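Local coordinates for protein vibralactone Cyclase (Boreostereum vibrans, PDB 6KD0) that catalyses the cyclization that forms the fused bicyclic beta-lactone of vibralactone, using an alpha/beta-hydrolase fold, at residues A151-A156 with P194-T199; N77-T82 with G109-D114; W189-P194 with H267-P272. All coordinates share one frame; numbering follows the deposited sequence.

Contact 1 (A151-A156 with P194-T199); sequences AGLKWA and PFFANT
Lys154 and Leu153, on helix 144-158, meet Phe195 and Phe196 in a largely apolar contact with one cation-pi interaction, between that helix and the turn after helix 178-192. The Lys154 chain lies over one face of the Phe195 ring: CE stands 3.6 Å from the ring centroid and only 7° off its normal, a CH-pi contact. A bend at chi3 (72°) folds the chain across the ring and leaves NZ over the same face, 4.6 Å from the centroid, as a cation-pi partner. In this alpha/beta-hydrolase fold, helices 144-158 and 178-192 flank the central sheet, and the short 3-10 turn beginning at Pro194 carries the two phenylalanines across to the first of them. Phe196 comes in obliquely, its CZ 3.8 Å from Leu153 CG and 3.7 Å from Lys154 CG. Leu153 and Phe196 both continue onto Phe171 of strand 171-176, on the buried side. With an alanine at Phe195 the lysine chain would lose its aromatic platform and is likely to swing freely. Phe195 CD2 also lies over the centre of the Phe196 ring, 3.7 Å above its plane, so the edge of one ring lies over the face of the next.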
# COMPACT_ATOMS: atom_id res chain seq x y z
N ALA A 151 -14.66 -2.95 4.99
CA ALA A 151 -16.01 -2.78 4.44
C ALA A 151 -15.96 -2.55 2.93
O ALA A 151 -16.79 -3.09 2.18
CB ALA A 151 -16.70 -1.61 5.14
N GLY A 152 -14.99 -1.77 2.47
CA GLY A 152 -14.82 -1.55 1.05
C GLY A 152 -14.46 -2.83 0.32
O GLY A 152 -14.91 -3.05 -0.81
N LEU A 153 -13.64 -3.68 0.95
CA LEU A 153 -13.24 -4.95 0.34
C LEU A 153 -14.45 -5.86 0.20
O LEU A 153 -14.64 -6.50 -0.85
CB LEU A 153 -12.15 -5.62 1.19
CG LEU A 153 -11.52 -6.90 0.63
CD1 LEU A 153 -10.77 -6.61 -0.66
CD2 LEU A 153 -10.59 -7.58 1.66
N LYS A 154 -15.31 -5.87 1.22
CA LYS A 154 -16.53 -6.67 1.15
C LYS A 154 -17.45 -6.14 0.07
O LYS A 154 -18.03 -6.92 -0.70
CB LYS A 154 -17.24 -6.67 2.51
CG LYS A 154 -16.58 -7.53 3.57
CD LYS A 154 -17.40 -7.51 4.88
CE LYS A 154 -18.70 -8.29 4.72
NZ LYS A 154 -19.56 -8.23 5.95
N TRP A 155 -17.60 -4.82 0.00
CA TRP A 155 -18.46 -4.22 -1.00
C TRP A 155 -17.97 -4.57 -2.40
O TRP A 155 -18.77 -4.96 -3.26
CB TRP A 155 -18.51 -2.70 -0.82
CG TRP A 155 -19.39 -2.04 -1.83
CD1 TRP A 155 -20.73 -1.81 -1.71
CD2 TRP A 155 -19.01 -1.57 -3.13
NE1 TRP A 155 -21.21 -1.21 -2.86
CE2 TRP A 155 -20.17 -1.06 -3.74
CE3 TRP A 155 -17.81 -1.54 -3.84
CZ2 TRP A 155 -20.16 -0.51 -5.03
CZ3 TRP A 155 -17.80 -0.99 -5.12
CH2 TRP A 155 -18.96 -0.48 -5.70
N ALA A 156 -16.67 -4.44 -2.64
CA ALA A 156 -16.11 -4.69 -3.96
C ALA A 156 -16.28 -6.15 -4.36
O ALA A 156 -16.59 -6.45 -5.51
CB ALA A 156 -14.63 -4.30 -4.00
N PRO A 194 -15.96 -16.21 6.74
CA PRO A 194 -16.66 -17.03 5.74
C PRO A 194 -17.32 -16.21 4.64
O PRO A 194 -17.62 -16.77 3.58
CB PRO A 194 -17.68 -17.83 6.56
CG PRO A 194 -17.76 -17.20 7.87
CD PRO A 194 -16.50 -16.40 8.10
N PHE A 195 -17.52 -14.90 4.84
CA PHE A 195 -18.04 -14.04 3.78
C PHE A 195 -17.25 -14.18 2.49
O PHE A 195 -17.81 -14.06 1.39
CB PHE A 195 -18.02 -12.57 4.21
CG PHE A 195 -18.45 -11.62 3.13
CD1 PHE A 195 -19.79 -11.33 2.94
CD2 PHE A 195 -17.51 -11.02 2.29
CE1 PHE A 195 -20.20 -10.46 1.94
CE2 PHE A 195 -17.91 -10.15 1.29
CZ PHE A 195 -19.26 -9.86 1.12
N PHE A 196 -15.95 -14.41 2.60
CA PHE A 196 -15.05 -14.45 1.45
C PHE A 196 -14.82 -15.86 0.93
O PHE A 196 -14.01 -16.02 0.01
CB PHE A 196 -13.70 -13.81 1.81
CG PHE A 196 -13.74 -12.30 1.87
CD1 PHE A 196 -13.68 -11.55 0.71
CD2 PHE A 196 -13.86 -11.65 3.08
CE1 PHE A 196 -13.73 -10.17 0.77
CE2 PHE A 196 -13.91 -10.27 3.15
CZ PHE A 196 -13.85 -9.53 2.00
N ALA A 197 -15.50 -16.86 1.50
CA ALA A 197 -15.24 -18.26 1.14
C ALA A 197 -15.30 -18.48 -0.37
O ALA A 197 -14.45 -19.16 -0.94
CB ALA A 197 -16.22 -19.18 1.85
N ASN A 198 -16.31 -17.90 -1.02
CA ASN A 198 -16.51 -18.10 -2.45
C ASN A 198 -15.76 -17.11 -3.33
O ASN A 198 -15.65 -17.35 -4.53
CB ASN A 198 -18.00 -18.01 -2.79
CG ASN A 198 -18.80 -19.12 -2.15
OD1 ASN A 198 -18.24 -20.15 -1.74
ND2 ASN A 198 -20.11 -18.90 -2.02
N THR A 199 -15.29 -15.99 -2.77
CA THR A 199 -14.52 -15.00 -3.51
C THR A 199 -13.27 -14.64 -2.71
O THR A 199 -13.10 -13.49 -2.28
CB THR A 199 -15.36 -13.76 -3.82
OG1 THR A 199 -15.71 -13.10 -2.58
CG2 THR A 199 -16.64 -14.13 -4.58

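Contact 2 (N77-T82 with G109-D114); sequences NMHVRT and GNYEMD
Strand 77-82 runs past the loop that enters helix 115-125, the backbones coming nearest at Arg81 CA and Tyr111 CA, 7.2 Å apart, with His79, Arg81 and Tyr111 directed into the gap. The strand belongs to the antiparallel end of the alpha/beta-hydrolase sheet, and the loop follows strand 97-101. Tyr111 CG sits between its backbone N and carbonyl carbon (chi1 75°), which puts the ring against His79 and Arg81. His79 turns its edge to one face of that ring in an offset edge-to-face pair, centroids 4.8 Å apart and planes at 82°; its CE1 is 3.4 Å from Tyr111 CD1. Both ring nitrogens of His79 are held by carboxylates, ND1 by Asp133 and NE2 by Asp68, which fixes the rotation of the imidazole. Asp133 also accepts from the backbone N of Tyr111. Arg81 bridges Asp68 through NE and Asp115 through NH1, while one face of its guanidinium rests against the tyrosine, the planes 54° apart. On the face of the Tyr111 ring opposite His79 lies Glu112 CG. Asn110 makes an Asx turn, OD1 accepting from Glu112 N at 2.9 Å, and its ND2 meets Glu112 OE2 at 3.0 Å on the anti side, OE2 itself lying almost in the amide plane of Asn110.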
# COMPACT_ATOMS: atom_id res chain seq x y z
N ASN A 77 -20.81 7.20 5.37
CA ASN A 77 -20.61 6.64 4.03
C ASN A 77 -19.18 6.93 3.60
O ASN A 77 -18.57 7.88 4.07
CB ASN A 77 -21.56 7.26 2.99
CG ASN A 77 -23.00 6.79 3.12
OD1 ASN A 77 -23.28 5.64 3.44
ND2 ASN A 77 -23.93 7.69 2.82
N MET A 78 -18.67 6.11 2.68
CA MET A 78 -17.30 6.17 2.21
C MET A 78 -17.31 6.27 0.70
O MET A 78 -18.05 5.52 0.04
CB MET A 78 -16.49 4.93 2.66
CG MET A 78 -15.11 4.87 2.05
SD MET A 78 -14.02 3.58 2.72
CE MET A 78 -14.89 2.10 2.17
N HIS A 79 -16.52 7.18 0.15
CA HIS A 79 -16.35 7.27 -1.30
C HIS A 79 -15.45 6.15 -1.81
O HIS A 79 -14.41 5.85 -1.22
CB HIS A 79 -15.75 8.63 -1.67
CG HIS A 79 -15.30 8.71 -3.10
ND1 HIS A 79 -14.03 9.10 -3.45
CD2 HIS A 79 -15.95 8.44 -4.25
CE1 HIS A 79 -13.92 9.09 -4.77
NE2 HIS A 79 -15.07 8.67 -5.28
N VAL A 80 -15.87 5.54 -2.91
CA VAL A 80 -15.15 4.46 -3.58
C VAL A 80 -15.06 4.84 -5.06
O VAL A 80 -16.05 5.28 -5.64
CB VAL A 80 -15.89 3.12 -3.41
CG1 VAL A 80 -15.28 2.06 -4.28
CG2 VAL A 80 -15.91 2.68 -1.95
N ARG A 81 -13.89 4.69 -5.66
CA ARG A 81 -13.77 4.89 -7.10
C ARG A 81 -13.34 3.59 -7.76
O ARG A 81 -12.44 2.90 -7.27
CB ARG A 81 -12.78 6.00 -7.42
CG ARG A 81 -12.41 6.09 -8.91
CD ARG A 81 -11.73 7.43 -9.24
NE ARG A 81 -12.71 8.51 -9.33
CZ ARG A 81 -12.47 9.70 -9.87
NH1 ARG A 81 -11.28 9.98 -10.38
NH2 ARG A 81 -13.43 10.60 -9.90
N THR A 82 -13.97 3.27 -8.89
CA THR A 82 -13.65 2.09 -9.68
C THR A 82 -13.15 2.53 -11.05
O THR A 82 -13.62 3.53 -11.61
CB THR A 82 -14.85 1.14 -9.82
OG1 THR A 82 -15.90 1.78 -10.56
CG2 THR A 82 -15.39 0.74 -8.45
N GLY A 109 -4.71 11.57 2.93
CA GLY A 109 -4.86 11.08 1.57
C GLY A 109 -6.26 10.61 1.25
O GLY A 109 -7.15 10.55 2.10
N ASN A 110 -6.43 10.26 -0.02
CA ASN A 110 -7.68 9.79 -0.60
C ASN A 110 -7.33 9.21 -1.97
O ASN A 110 -6.15 9.05 -2.30
CB ASN A 110 -8.73 10.93 -0.66
CG ASN A 110 -8.41 12.02 -1.69
OD1 ASN A 110 -7.39 12.00 -2.38
ND2 ASN A 110 -9.33 12.98 -1.81
N TYR A 111 -8.35 8.88 -2.76
CA TYR A 111 -8.13 8.26 -4.08
C TYR A 111 -7.26 9.11 -5.03
O TYR A 111 -6.65 8.57 -5.97
CB TYR A 111 -9.48 7.99 -4.74
CG TYR A 111 -10.09 9.28 -5.24
CD1 TYR A 111 -10.71 10.16 -4.36
CD2 TYR A 111 -9.98 9.66 -6.58
CE1 TYR A 111 -11.24 11.39 -4.81
CE2 TYR A 111 -10.50 10.87 -7.04
CZ TYR A 111 -11.13 11.72 -6.15
OH TYR A 111 -11.63 12.91 -6.61
N GLU A 112 -7.16 10.43 -4.80
CA GLU A 112 -6.42 11.28 -5.73
C GLU A 112 -4.97 10.85 -5.85
O GLU A 112 -4.40 10.88 -6.95
CB GLU A 112 -6.50 12.74 -5.30
CG GLU A 112 -7.86 13.35 -5.49
CD GLU A 112 -7.94 14.74 -4.92
OE1 GLU A 112 -7.22 15.61 -5.43
OE2 GLU A 112 -8.69 14.94 -3.94
N MET A 113 -4.40 10.35 -4.74
CA MET A 113 -3.00 9.95 -4.70
C MET A 113 -2.64 9.01 -5.84
O MET A 113 -1.59 9.15 -6.47
CB MET A 113 -2.70 9.28 -3.37
CG MET A 113 -2.65 10.26 -2.22
SD MET A 113 -2.59 9.33 -0.68
CE MET A 113 -1.61 10.43 0.35
N ASP A 114 -3.49 8.02 -6.10
CA ASP A 114 -3.10 6.99 -7.05
C ASP A 114 -3.99 7.00 -8.27
O ASP A 114 -3.93 6.08 -9.09
CB ASP A 114 -3.09 5.62 -6.38
CG ASP A 114 -2.25 5.62 -5.11
OD1 ASP A 114 -1.01 5.72 -5.21
OD2 ASP A 114 -2.84 5.56 -4.00

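Contact 3 (W189-P194 with H267-P272); sequences WARDDP and HANLPP
Arg191, near the C-terminal end of helix 178-192, reaches across to the backbone of Ala268 and Asn269 in the loop that leads into strand 273-278. The close part of the contact is polar. Arg191 NH1 donates to Ala268 O at 2.8 Å, with an N-H...O angle of 149°; the donor lies in the carbonyl plane, whereas the oxygen is tilted from the guanidinium plane. The same NH1 bonds to Ser266 O, so one nitrogen gathers two carbonyls of the loop. A bend at chi3 (61°) places the guanidinium beside Ala268 O, and Arg191 CD also comes to 3.2 Å from that Ala268 O. Asp192, the next residue, takes the other edge side-on: Arg191 NE meets Asp192 OD1 at 3.0 Å from above the carboxylate plane, and Arg191 NH2 reaches Asp192 OD2 at 3.2 Å on its syn side. Held by Asp192 on one edge and two loop carbonyls on NH1, the flat group has little freedom to turn.

On the buried side Leu270 CD2 comes obliquely to within 4.0 Å of Arg191 NH1, and the leucine packs onward against Tyr290 and Val294 of helix 284-296. His267 points away from helix segment 189-194, but its ND1 is bonded to His188 on helix 178-192, giving a second tie between this alpha/beta-hydrolase helix and the loop.

Packing is looser toward the exposed Asn269. Its CB stands 3.9 Å from Arg191 CD, and its ND2 is 4.1 Å from Arg191 CG; here the arginine's aliphatic part merely lies beside the asparagine, whose amide plane is 18° from that of the guanidinium. Asp192 is exposed too. The guanidinium thus has two roles: Asp192 probably balances its charge, while NH1 binds neutral loop carbonyls.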
# COMPACT_ATOMS: atom_id res chain seq x y z
N TRP A 189 -8.09 -10.75 8.21
CA TRP A 189 -9.53 -10.78 8.48
C TRP A 189 -10.28 -11.57 7.41
O TRP A 189 -11.16 -12.38 7.73
CB TRP A 189 -10.07 -9.36 8.56
CG TRP A 189 -9.69 -8.64 9.80
CD1 TRP A 189 -9.13 -9.18 10.93
CD2 TRP A 189 -9.86 -7.25 10.06
NE1 TRP A 189 -8.93 -8.19 11.87
CE2 TRP A 189 -9.39 -7.00 11.36
CE3 TRP A 189 -10.38 -6.19 9.31
CZ2 TRP A 189 -9.43 -5.73 11.94
CZ3 TRP A 189 -10.41 -4.92 9.88
CH2 TRP A 189 -9.93 -4.71 11.18
N ALA A 190 -9.94 -11.35 6.14
CA ALA A 190 -10.66 -11.99 5.05
C ALA A 190 -10.39 -13.49 5.03
O ALA A 190 -11.29 -14.28 4.71
CB ALA A 190 -10.26 -11.35 3.71
N ARG A 191 -9.16 -13.89 5.35
CA ARG A 191 -8.85 -15.31 5.45
C ARG A 191 -9.80 -15.98 6.42
O ARG A 191 -10.34 -17.05 6.14
CB ARG A 191 -7.41 -15.51 5.89
CG ARG A 191 -7.06 -16.97 6.15
CD ARG A 191 -5.79 -17.08 6.97
NE ARG A 191 -5.97 -16.43 8.27
CZ ARG A 191 -4.98 -16.08 9.08
NH1 ARG A 191 -3.72 -16.33 8.75
NH2 ARG A 191 -5.25 -15.50 10.24
N ASP A 192 -10.06 -15.32 7.55
CA ASP A 192 -10.88 -15.98 8.57
C ASP A 192 -12.39 -15.78 8.40
O ASP A 192 -13.17 -16.44 9.09
CB ASP A 192 -10.44 -15.49 9.94
CG ASP A 192 -9.00 -15.86 10.21
OD1 ASP A 192 -8.55 -16.90 9.65
OD2 ASP A 192 -8.31 -15.11 10.94
N ASP A 193 -12.82 -14.95 7.46
CA ASP A 193 -14.23 -14.56 7.39
C ASP A 193 -14.95 -15.42 6.35
O ASP A 193 -14.60 -15.36 5.17
CB ASP A 193 -14.33 -13.09 7.04
CG ASP A 193 -15.75 -12.53 7.13
OD1 ASP A 193 -16.73 -13.30 7.20
OD2 ASP A 193 -15.88 -11.29 7.14
N PRO A 194 -15.96 -16.21 6.74
CA PRO A 194 -16.66 -17.03 5.74
C PRO A 194 -17.32 -16.21 4.64
O PRO A 194 -17.62 -16.77 3.58
CB PRO A 194 -17.68 -17.83 6.56
CG PRO A 194 -17.76 -17.20 7.87
CD PRO A 194 -16.50 -16.40 8.10
N HIS A 267 -0.06 -16.48 10.51
CA HIS A 267 0.14 -15.94 9.17
C HIS A 267 0.03 -17.02 8.11
O HIS A 267 0.42 -16.78 6.96
CB HIS A 267 1.49 -15.23 9.05
CG HIS A 267 1.67 -14.11 10.03
ND1 HIS A 267 0.87 -12.99 10.02
CD2 HIS A 267 2.54 -13.95 11.05
CE1 HIS A 267 1.24 -12.18 10.99
NE2 HIS A 267 2.25 -12.74 11.64
N ALA A 268 -0.48 -18.20 8.45
CA ALA A 268 -0.65 -19.25 7.45
C ALA A 268 -1.85 -18.93 6.57
O ALA A 268 -2.77 -18.20 6.97
CB ALA A 268 -0.85 -20.62 8.11
N ASN A 269 -1.83 -19.47 5.35
CA ASN A 269 -2.98 -19.46 4.46
C ASN A 269 -3.36 -18.04 4.02
O ASN A 269 -4.51 -17.79 3.65
CB ASN A 269 -4.17 -20.17 5.12
CG ASN A 269 -5.23 -20.59 4.11
OD1 ASN A 269 -4.93 -20.81 2.94
ND2 ASN A 269 -6.49 -20.68 4.56
N LEU A 270 -2.40 -17.11 4.05
CA LEU A 270 -2.57 -15.79 3.46
C LEU A 270 -2.37 -15.88 1.96
O LEU A 270 -1.83 -16.87 1.46
CB LEU A 270 -1.56 -14.82 4.06
CG LEU A 270 -1.74 -14.51 5.55
CD1 LEU A 270 -0.58 -13.68 6.06
CD2 LEU A 270 -3.05 -13.80 5.79
N PRO A 271 -2.81 -14.87 1.20
CA PRO A 271 -2.58 -14.89 -0.25
C PRO A 271 -1.10 -14.78 -0.57
O PRO A 271 -0.31 -14.27 0.24
CB PRO A 271 -3.36 -13.67 -0.77
CG PRO A 271 -4.23 -13.23 0.36
CD PRO A 271 -3.60 -13.70 1.63
N PRO A 272 -0.68 -15.26 -1.74
CA PRO A 272 0.69 -15.04 -2.18
C PRO A 272 1.02 -13.56 -2.09
O PRO A 272 0.18 -12.71 -2.38
CB PRO A 272 0.71 -15.55 -3.62
CG PRO A 272 -0.51 -16.42 -3.76
CD PRO A 272 -1.51 -15.98 -2.73

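Overall arrangement
Contacts 1 and 3 are neighbours, their centres about 12 Å apart: they share Pro194, and Phe196 CD2 packs on Ala190 CB at 3.7 Å. Together they join the end of helix 178-192 and its following turn to helix 144-158 on one flank and to the loop before strand 273-278 on the other. Contact 2, whose centre is about 19 Å from that of contact 1, touches it directly where helix 144-158 lies on strand 76-85: Met78 CE is 3.8 Å from Gly152 CA. Contacts 2 and 3 do not touch, their nearest atoms being about 11 Å apart. Helix 178-192 follows the probable nucleophile elbow at Ser177, part of a likely triad with His311 and Asp281.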